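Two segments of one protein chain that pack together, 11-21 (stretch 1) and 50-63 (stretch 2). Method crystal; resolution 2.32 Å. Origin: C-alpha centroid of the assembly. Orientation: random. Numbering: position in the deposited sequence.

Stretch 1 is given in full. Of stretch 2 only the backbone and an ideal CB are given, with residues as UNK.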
ATOM      1  N   GLY A  11      -9.859 -22.175   5.517  1.00 98.57           N
ATOM      2  CA  GLY A  11     -10.316 -21.116   6.397  1.00 96.62           C
ATOM      3  C   GLY A  11      -9.396 -19.910   6.390  1.00 88.34           C
ATOM      4  O   GLY A  11      -8.306 -19.965   5.822  1.00 92.82           O
ATOM      5  N   PRO A  12      -9.829 -18.819   7.021  1.00 67.00           N
ATOM      6  CA  PRO A  12      -9.003 -17.606   7.045  1.00 61.01           C
ATOM      7  C   PRO A  12      -7.646 -17.859   7.686  1.00 61.39           C
ATOM      8  O   PRO A  12      -7.439 -18.836   8.410  1.00 62.31           O
ATOM      9  CB  PRO A  12      -9.839 -16.616   7.868  1.00 59.42           C
ATOM     10  CG  PRO A  12     -10.842 -17.451   8.597  1.00 61.88           C
ATOM     11  CD  PRO A  12     -11.102 -18.638   7.735  1.00 63.07           C
ATOM     12  N   LEU A  13      -6.711 -16.951   7.408  1.00 64.59           N
ATOM     13  CA  LEU A  13      -5.332 -17.084   7.854  1.00 64.63           C
ATOM     14  C   LEU A  13      -4.874 -15.820   8.566  1.00 65.19           C
ATOM     15  O   LEU A  13      -5.222 -14.702   8.169  1.00 62.99           O
ATOM     16  CB  LEU A  13      -4.386 -17.366   6.681  1.00 66.30           C
ATOM     17  CG  LEU A  13      -4.305 -18.796   6.149  1.00 69.39           C
ATOM     18  CD1 LEU A  13      -3.475 -18.826   4.874  1.00 69.38           C
ATOM     19  CD2 LEU A  13      -3.709 -19.731   7.189  1.00 71.97           C
ATOM     20  N   VAL A  14      -4.078 -16.015   9.614  1.00 71.40           N
ATOM     21  CA  VAL A  14      -3.429 -14.937  10.347  1.00 71.19           C
ATOM     22  C   VAL A  14      -1.931 -15.209  10.295  1.00 68.64           C
ATOM     23  O   VAL A  14      -1.455 -16.206  10.855  1.00 73.23           O
ATOM     24  CB  VAL A  14      -3.924 -14.845  11.796  1.00 72.24           C
ATOM     25  CG1 VAL A  14      -3.348 -13.616  12.482  1.00 71.71           C
ATOM     26  CG2 VAL A  14      -5.447 -14.825  11.840  1.00 72.27           C
ATOM     27  N   LEU A  15      -1.192 -14.334   9.623  1.00 59.92           N
ATOM     28  CA  LEU A  15       0.238 -14.486   9.413  1.00 58.32           C
ATOM     29  C   LEU A  15       0.973 -13.351  10.112  1.00 62.11           C
ATOM     30  O   LEU A  15       0.473 -12.222  10.185  1.00 59.87           O
ATOM     31  CB  LEU A  15       0.573 -14.493   7.916  1.00 56.87           C
ATOM     32  CG  LEU A  15      -0.383 -15.294   7.027  1.00 57.91           C
ATOM     33  CD1 LEU A  15       0.034 -15.193   5.567  1.00 57.87           C
ATOM     34  CD2 LEU A  15      -0.454 -16.747   7.465  1.00 58.30           C
ATOM     35  N   VAL A  16       2.160 -13.656  10.628  1.00 70.84           N
ATOM     36  CA  VAL A  16       2.959 -12.702  11.385  1.00 74.76           C
ATOM     37  C   VAL A  16       4.403 -12.799  10.918  1.00 72.24           C
ATOM     38  O   VAL A  16       4.891 -13.888  10.595  1.00 76.85           O
ATOM     39  CB  VAL A  16       2.860 -12.960  12.903  1.00 78.33           C
ATOM     40  CG1 VAL A  16       3.749 -11.996  13.680  1.00 79.95           C
ATOM     41  CG2 VAL A  16       1.415 -12.842  13.364  1.00 77.86           C
ATOM     42  N   SER A  17       5.083 -11.657  10.878  1.00 59.62           N
ATOM     43  CA  SER A  17       6.508 -11.594  10.583  1.00 60.09           C
ATOM     44  C   SER A  17       7.200 -10.854  11.716  1.00 62.63           C
ATOM     45  O   SER A  17       6.905  -9.680  11.964  1.00 62.67           O
ATOM     46  CB  SER A  17       6.768 -10.896   9.248  1.00 59.02           C
ATOM     47  OG  SER A  17       8.154 -10.668   9.058  1.00 59.61           O
ATOM     48  N   ASN A  18       8.109 -11.541  12.408  0.92 63.95           N
ATOM     49  CA  ASN A  18       8.893 -10.900  13.455  0.92 66.03           C
ATOM     50  C   ASN A  18      10.085 -10.132  12.904  0.92 67.13           C
ATOM     51  O   ASN A  18      10.715  -9.379  13.656  0.92 65.50           O
ATOM     52  CB  ASN A  18       9.376 -11.940  14.470  0.92 68.91           C
ATOM     53  CG  ASN A  18       8.262 -12.431  15.371  0.92 70.26           C
ATOM     54  OD1 ASN A  18       7.726 -11.675  16.181  0.92 70.88           O
ATOM     55  ND2 ASN A  18       7.914 -13.705  15.245  0.92 70.90           N
ATOM     56  N   ASN A  19      10.408 -10.298  11.625  1.00 75.61           N
ATOM     57  CA  ASN A  19      11.451  -9.492  11.010  1.00 76.78           C
ATOM     58  C   ASN A  19      11.035  -8.026  11.007  1.00 74.66           C
ATOM     59  O   ASN A  19       9.847  -7.693  10.970  1.00 74.64           O
ATOM     60  CB  ASN A  19      11.727  -9.973   9.586  1.00 75.20           C
ATOM     61  CG  ASN A  19      12.980  -9.357   8.993  1.00 76.62           C
ATOM     62  OD1 ASN A  19      13.172  -8.143   9.040  1.00 77.69           O
ATOM     63  ND2 ASN A  19      13.847 -10.198   8.441  1.00 77.61           N
ATOM     64  N   GLN A  20      12.033  -7.139  11.050  0.97 71.75           N
ATOM     65  CA  GLN A  20      11.782  -5.708  11.179  0.97 69.92           C
ATOM     66  C   GLN A  20      12.460  -4.901  10.076  0.97 71.16           C
ATOM     67  O   GLN A  20      12.690  -3.700  10.247  0.97 71.12           O
ATOM     68  CB  GLN A  20      12.236  -5.216  12.555  0.97 70.35           C
ATOM     69  CG  GLN A  20      11.534  -5.918  13.710  0.97 70.23           C
ATOM     70  CD  GLN A  20      11.994  -5.427  15.068  0.97 70.62           C
ATOM     71  OE1 GLN A  20      13.107  -4.923  15.214  0.97 70.05           O
ATOM     72  NE2 GLN A  20      11.132  -5.566  16.069  0.97 70.17           N
ATOM     73  N   ASN A  21      12.778  -5.529   8.946  0.92 74.18           N
ATOM     74  CA  ASN A  21      13.363  -4.839   7.805  0.92 74.78           C
ATOM     75  C   ASN A  21      12.270  -4.535   6.790  0.92 71.53           C
ATOM     76  O   ASN A  21      11.516  -5.430   6.395  0.92 71.20           O
ATOM     77  CB  ASN A  21      14.467  -5.680   7.162  0.92 76.38           C
ATOM     78  CG  ASN A  21      15.072  -5.013   5.942  0.92 78.19           C
ATOM     79  OD1 ASN A  21      14.614  -5.220   4.818  0.92 78.37           O
ATOM     80  ND2 ASN A  21      16.102  -4.204   6.157  0.92 79.34           N
ATOM     81  N   UNK A  50      -6.107 -25.433  -2.761  1.00108.25           N
ATOM     82  CA  UNK A  50      -5.659 -24.097  -3.113  1.00101.99           C
ATOM     83  C   UNK A  50      -6.520 -23.064  -2.396  1.00 94.01           C
ATOM     84  O   UNK A  50      -7.701 -23.295  -2.123  1.00 97.29           O
ATOM     85  CB  UNK A  50      -5.709 -23.888  -4.628  1.00101.99           C
ATOM     86  N   UNK A  51      -5.914 -21.919  -2.102  0.86 77.04           N
ATOM     87  CA  UNK A  51      -6.458 -20.993  -1.122  0.86 68.97           C
ATOM     88  C   UNK A  51      -7.319 -19.921  -1.778  0.86 70.29           C
ATOM     89  O   UNK A  51      -7.020 -19.446  -2.876  0.86 67.92           O
ATOM     90  CB  UNK A  51      -5.325 -20.341  -0.328  0.86 68.97           C
ATOM     91  N   UNK A  52      -8.397 -19.545  -1.083  1.00 80.17           N
ATOM     92  CA  UNK A  52      -9.302 -18.517  -1.583  1.00 81.91           C
ATOM     93  C   UNK A  52      -9.926 -17.700  -0.456  1.00 76.43           C
ATOM     94  O   UNK A  52     -10.888 -16.965  -0.713  1.00 76.89           O
ATOM     95  CB  UNK A  52     -10.404 -19.158  -2.429  1.00 81.91           C
ATOM     96  N   UNK A  53      -9.420 -17.788   0.766  1.00 67.77           N
ATOM     97  CA  UNK A  53     -10.042 -17.204   1.944  1.00 63.57           C
ATOM     98  C   UNK A  53      -9.301 -15.949   2.380  1.00 57.63           C
ATOM     99  O   UNK A  53      -8.214 -15.642   1.882  1.00 54.14           O
ATOM    100  CB  UNK A  53     -10.083 -18.220   3.087  1.00 63.57           C
ATOM    101  N   UNK A  54      -9.863 -15.189   3.321  1.00 56.23           N
ATOM    102  CA  UNK A  54      -9.204 -13.952   3.758  1.00 54.87           C
ATOM    103  C   UNK A  54      -7.880 -14.214   4.461  1.00 55.57           C
ATOM    104  O   UNK A  54      -7.659 -15.270   5.058  1.00 53.00           O
ATOM    105  CB  UNK A  54     -10.128 -13.167   4.691  1.00 54.87           C
ATOM    106  N   UNK A  55      -6.995 -13.218   4.387  1.00 58.82           N
ATOM    107  CA  UNK A  55      -5.702 -13.248   5.062  1.00 57.70           C
ATOM    108  C   UNK A  55      -5.492 -11.928   5.784  1.00 56.77           C
ATOM    109  O   UNK A  55      -5.762 -10.855   5.229  1.00 55.27           O
ATOM    110  CB  UNK A  55      -4.566 -13.513   4.072  1.00 57.70           C
ATOM    111  N   UNK A  56      -4.998 -12.010   7.017  1.00 54.55           N
ATOM    112  CA  UNK A  56      -4.497 -10.857   7.752  1.00 54.61           C
ATOM    113  C   UNK A  56      -3.032 -11.099   8.074  1.00 57.33           C
ATOM    114  O   UNK A  56      -2.692 -12.120   8.674  1.00 58.52           O
ATOM    115  CB  UNK A  56      -5.308 -10.610   9.025  1.00 54.61           C
ATOM    116  N   UNK A  57      -2.170 -10.164   7.682  1.00 61.06           N
ATOM    117  CA  UNK A  57      -0.731 -10.288   7.886  1.00 61.54           C
ATOM    118  C   UNK A  57      -0.234  -9.070   8.651  1.00 63.55           C
ATOM    119  O   UNK A  57      -0.412  -7.934   8.198  1.00 63.02           O
ATOM    120  CB  UNK A  57       0.006 -10.432   6.553  1.00 61.54           C
ATOM    121  N   UNK A  58       0.392  -9.308   9.801  1.00 65.29           N
ATOM    122  CA  UNK A  58       0.849  -8.243  10.684  1.00 66.09           C
ATOM    123  C   UNK A  58       2.370  -8.182  10.685  1.00 64.72           C
ATOM    124  O   UNK A  58       3.040  -9.219  10.685  1.00 67.24           O
ATOM    125  CB  UNK A  58       0.320  -8.452  12.104  1.00 66.09           C
ATOM    126  N   UNK A  59       2.914  -6.966  10.683  0.97 58.73           N
ATOM    127  CA  UNK A  59       4.358  -6.801  10.586  0.97 57.60           C
ATOM    128  C   UNK A  59       4.738  -5.402  11.041  0.97 61.98           C
ATOM    129  O   UNK A  59       3.928  -4.474  10.999  0.97 62.17           O
ATOM    130  CB  UNK A  59       4.845  -7.057   9.158  0.97 57.60           C
ATOM    131  N   UNK A  60       5.985  -5.264  11.483  1.00 66.66           N
ATOM    132  CA  UNK A  60       6.524  -3.988  11.928  1.00 69.48           C
ATOM    133  C   UNK A  60       7.880  -3.763  11.275  1.00 68.82           C
ATOM    134  O   UNK A  60       8.571  -4.714  10.904  1.00 70.52           O
ATOM    135  CB  UNK A  60       6.640  -3.942  13.453  1.00 69.48           C
ATOM    136  N   UNK A  61       8.253  -2.493  11.138  1.00 65.37           N
ATOM    137  CA  UNK A  61       9.500  -2.118  10.492  1.00 65.78           C
ATOM    138  C   UNK A  61      10.221  -1.072  11.328  1.00 69.07           C
ATOM    139  O   UNK A  61       9.592  -0.250  12.001  1.00 66.43           O
ATOM    140  CB  UNK A  61       9.243  -1.594   9.078  1.00 65.78           C
ATOM    141  N   UNK A  62      11.546  -1.111  11.274  1.00 81.20           N
ATOM    142  CA  UNK A  62      12.369  -0.133  11.973  1.00 86.22           C
ATOM    143  C   UNK A  62      12.326   1.190  11.206  1.00 86.78           C
ATOM    144  O   UNK A  62      11.541   1.378  10.272  1.00 87.67           O
ATOM    145  CB  UNK A  62      13.807  -0.633  12.123  1.00 86.22           C
ATOM    146  N   UNK A  63      13.186   2.127  11.602  1.00 86.27           N
ATOM    147  CA  UNK A  63      13.160   3.475  11.045  1.00 86.29           C
ATOM    148  C   UNK A  63      13.297   3.430   9.528  1.00 83.90           C
ATOM    149  O   UNK A  63      14.336   3.021   9.002  1.00 86.99           O
ATOM    150  CB  UNK A  63      14.274   4.330  11.654  1.00 86.29           C
TER

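Position 50 lies beyond the reach of stretch 1; the residue is Lys50. At 51 the CA-to-CB bond points toward stretch 1, yet no atom of stretch 1 lies within 5.5 Å of the ideal CB, so only a long side chain, aliphatic or aromatic, could reach Leu13. Phe51 does so: with chi1 t, its ring takes Leu13 CD1 over one face, 3.9 Å from the ring centroid, while Gly11 O sits at the ring edge, 3.1 Å from Phe51 CE1. Position 52 is again out of reach; it is Asn52.

At 53 the CB points toward stretch 1, 3.7 Å from Gly11 O, and no side-chain partner is on offer; many side chains would do. Glu53 packs its CB there.

Position 54 has a phi of -66° and gives its carbonyl to stretch 1, Leu13 N donating to the O of 54 at 3.0 Å. Its own N is not used by stretch 1, so proline is allowed among many; Pro54 sets its CD 4.3 Å from Pro12 CB.

From 55 the backbone runs parallel to stretch 1, pairing firmly through 58, and side chains alternate between two faces. The N of 56 donates to Leu13 O (2.9 Å) and the N of 58 to Leu15 O (2.9 Å), whereas Leu15 N donates to the O of 56 (2.8 Å). These bonds need extended angles and an N-H at 56 and 58, which rules out proline there.

Position 55 shares its face with Leu13 and Leu15, inviting an aliphatic residue. Ile55 puts CG1 4.1 Å from Leu13 CB and CG2 3.8 Å from Leu15 CD1.

At 56, on the other face beside Val14, the ideal CB is 4.9 Å from Val14 CA; apolar residues of several shapes suit. Leu56, chi1 t, lies alongside Val14.

Position 57, beside Leu15, could take an aliphatic or an aromatic. Phe57 (chi1 t) turns its ring edge to stretch 1, CE1 lying 3.6 Å from Ser17 CB.

At 58 the ideal CB is 4.7 Å from Val16 CG2, again favoring apolar residues. Leu58, chi1 m, brings CD1 4.9 Å from Val14 CG1 and Val16 CG2.

At 59 Ser17 makes little demand; Trp59 has its CB 4.3 Å from Ser17 CB, but its end leads away.

At 60 CB points sideways, 5.3 Å from Gln20 CG, so a long, flexible chain fits. Arg60 covers part of Gln20, and its N donates to water 1 (N to water O 3.0 Å), within hydrogen-bonding reach of Ser17 O and Asn19 O.

At 61 CB points sideways, 4.2 Å from Gln20 O; small or polar residues suit. Asn61 bonds through OD1 elsewhere in the structure. At 62 CB is also sideways, 3.8 Å from Gln20 O, to which the N of 62 donates (3.0 Å), excluding proline; polar residues suit. Asn62 ND2 lies 3.8 Å from Gln20 OE1. At 63 CB points away; it is Arg63.

Stretch 2 (50-63) KFNEPILFLWRNNR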
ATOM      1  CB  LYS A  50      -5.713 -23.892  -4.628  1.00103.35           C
ATOM      2  CG  LYS A  50      -4.765 -24.823  -5.379  1.00105.36           C
ATOM      3  CD  LYS A  50      -5.208 -25.084  -6.811  1.00108.20           C
ATOM      4  CE  LYS A  50      -4.947 -26.531  -7.222  1.00111.14           C
ATOM      5  NZ  LYS A  50      -3.503 -26.829  -7.432  1.00111.94           N
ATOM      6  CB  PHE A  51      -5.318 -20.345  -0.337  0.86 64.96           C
ATOM      7  CG  PHE A  51      -5.757 -19.674   0.928  0.86 61.65           C
ATOM      8  CD1 PHE A  51      -6.319 -20.406   1.960  0.86 61.03           C
ATOM      9  CD2 PHE A  51      -5.590 -18.311   1.093  0.86 60.47           C
ATOM     10  CE1 PHE A  51      -6.717 -19.786   3.127  0.86 60.41           C
ATOM     11  CE2 PHE A  51      -5.986 -17.690   2.256  0.86 58.54           C
ATOM     12  CZ  PHE A  51      -6.547 -18.427   3.275  0.86 58.42           C
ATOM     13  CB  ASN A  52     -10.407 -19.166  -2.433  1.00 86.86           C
ATOM     14  CG  ASN A  52     -11.198 -18.156  -3.240  1.00 90.56           C
ATOM     15  OD1 ASN A  52     -10.756 -17.025  -3.447  1.00 92.68           O
ATOM     16  ND2 ASN A  52     -12.374 -18.562  -3.707  1.00 92.04           N
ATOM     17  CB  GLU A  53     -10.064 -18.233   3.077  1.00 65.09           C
ATOM     18  CG  GLU A  53     -10.924 -19.451   2.803  1.00 68.04           C
ATOM     19  CD  GLU A  53     -12.406 -19.140   2.834  1.00 70.28           C
ATOM     20  OE1 GLU A  53     -13.005 -18.982   1.750  1.00 71.53           O
ATOM     21  OE2 GLU A  53     -12.971 -19.047   3.944  1.00 70.40           O
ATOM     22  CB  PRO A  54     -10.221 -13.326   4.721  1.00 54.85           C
ATOM     23  CG  PRO A  54     -11.525 -13.968   4.389  1.00 55.80           C
ATOM     24  CD  PRO A  54     -11.186 -15.352   3.948  1.00 56.79           C
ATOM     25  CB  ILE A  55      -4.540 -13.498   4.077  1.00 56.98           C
ATOM     26  CG1 ILE A  55      -4.662 -14.892   3.467  1.00 58.41           C
ATOM     27  CG2 ILE A  55      -3.186 -13.312   4.773  1.00 57.39           C
ATOM     28  CD1 ILE A  55      -3.584 -15.238   2.463  1.00 58.33           C
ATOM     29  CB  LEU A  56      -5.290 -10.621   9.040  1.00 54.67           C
ATOM     30  CG  LEU A  56      -4.664  -9.634  10.033  1.00 54.58           C
ATOM     31  CD1 LEU A  56      -4.431  -8.276   9.385  1.00 54.23           C
ATOM     32  CD2 LEU A  56      -5.536  -9.493  11.267  1.00 55.08           C
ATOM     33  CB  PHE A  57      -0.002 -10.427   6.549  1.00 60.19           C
ATOM     34  CG  PHE A  57       1.490 -10.280   6.650  1.00 59.92           C
ATOM     35  CD1 PHE A  57       2.205 -10.992   7.597  1.00 60.30           C
ATOM     36  CD2 PHE A  57       2.181  -9.442   5.786  1.00 58.80           C
ATOM     37  CE1 PHE A  57       3.576 -10.865   7.692  1.00 61.14           C
ATOM     38  CE2 PHE A  57       3.555  -9.312   5.876  1.00 59.65           C
ATOM     39  CZ  PHE A  57       4.254 -10.026   6.831  1.00 60.52           C
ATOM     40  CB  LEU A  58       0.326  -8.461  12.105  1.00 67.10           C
ATOM     41  CG  LEU A  58      -1.184  -8.264  12.234  1.00 68.73           C
ATOM     42  CD1 LEU A  58      -1.761  -9.111  13.359  1.00 69.96           C
ATOM     43  CD2 LEU A  58      -1.498  -6.794  12.452  1.00 69.58           C
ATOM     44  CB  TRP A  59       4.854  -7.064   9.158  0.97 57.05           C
ATOM     45  CG  TRP A  59       4.012  -6.434   8.072  0.97 56.10           C
ATOM     46  CD1 TRP A  59       2.719  -6.741   7.752  0.97 55.26           C
ATOM     47  CD2 TRP A  59       4.416  -5.411   7.152  0.97 57.33           C
ATOM     48  NE1 TRP A  59       2.292  -5.967   6.703  0.97 57.65           N
ATOM     49  CE2 TRP A  59       3.315  -5.143   6.314  0.97 57.81           C
ATOM     50  CE3 TRP A  59       5.599  -4.692   6.957  0.97 58.40           C
ATOM     51  CZ2 TRP A  59       3.361  -4.190   5.300  0.97 57.00           C
ATOM     52  CZ3 TRP A  59       5.644  -3.747   5.946  0.97 57.33           C
ATOM     53  CH2 TRP A  59       4.532  -3.503   5.134  0.97 57.68           C
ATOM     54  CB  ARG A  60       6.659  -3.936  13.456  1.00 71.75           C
ATOM     55  CG  ARG A  60       5.336  -4.036  14.200  1.00 73.09           C
ATOM     56  CD  ARG A  60       5.537  -4.536  15.621  1.00 75.05           C
ATOM     57  NE  ARG A  60       6.353  -3.629  16.423  1.00 76.57           N
ATOM     58  CZ  ARG A  60       6.808  -3.908  17.640  1.00 78.07           C
ATOM     59  NH1 ARG A  60       6.534  -5.077  18.206  1.00 79.56           N
ATOM     60  NH2 ARG A  60       7.542  -3.020  18.295  1.00 78.80           N
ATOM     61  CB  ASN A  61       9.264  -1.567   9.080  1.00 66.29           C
ATOM     62  CG  ASN A  61       8.247  -2.376   8.304  1.00 67.05           C
ATOM     63  OD1 ASN A  61       8.568  -3.410   7.722  1.00 68.17           O
ATOM     64  ND2 ASN A  61       7.009  -1.901   8.290  1.00 67.64           N
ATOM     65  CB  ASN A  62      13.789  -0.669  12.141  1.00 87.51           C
ATOM     66  CG  ASN A  62      14.208  -0.760  13.597  1.00 89.00           C
ATOM     67  OD1 ASN A  62      13.870   0.103  14.407  1.00 89.88           O
ATOM     68  ND2 ASN A  62      14.945  -1.811  13.937  1.00 90.18           N
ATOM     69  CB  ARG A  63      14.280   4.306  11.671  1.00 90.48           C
ATOM     70  CG  ARG A  63      14.178   4.384  13.193  1.00 93.25           C
ATOM     71  CD  ARG A  63      15.287   5.206  13.830  1.00 97.51           C
ATOM     72  NE  ARG A  63      16.560   4.485  13.870  1.00100.07           N
ATOM     73  CZ  ARG A  63      17.666   4.834  13.215  1.00102.44           C
ATOM     74  NH1 ARG A  63      17.699   5.916  12.448  1.00102.37           N
ATOM     75  NH2 ARG A  63      18.758   4.092  13.336  1.00104.30           N
TER
HETATM   76  O   HOH W   1       8.007  -6.980  12.923  1.00 50.21           O
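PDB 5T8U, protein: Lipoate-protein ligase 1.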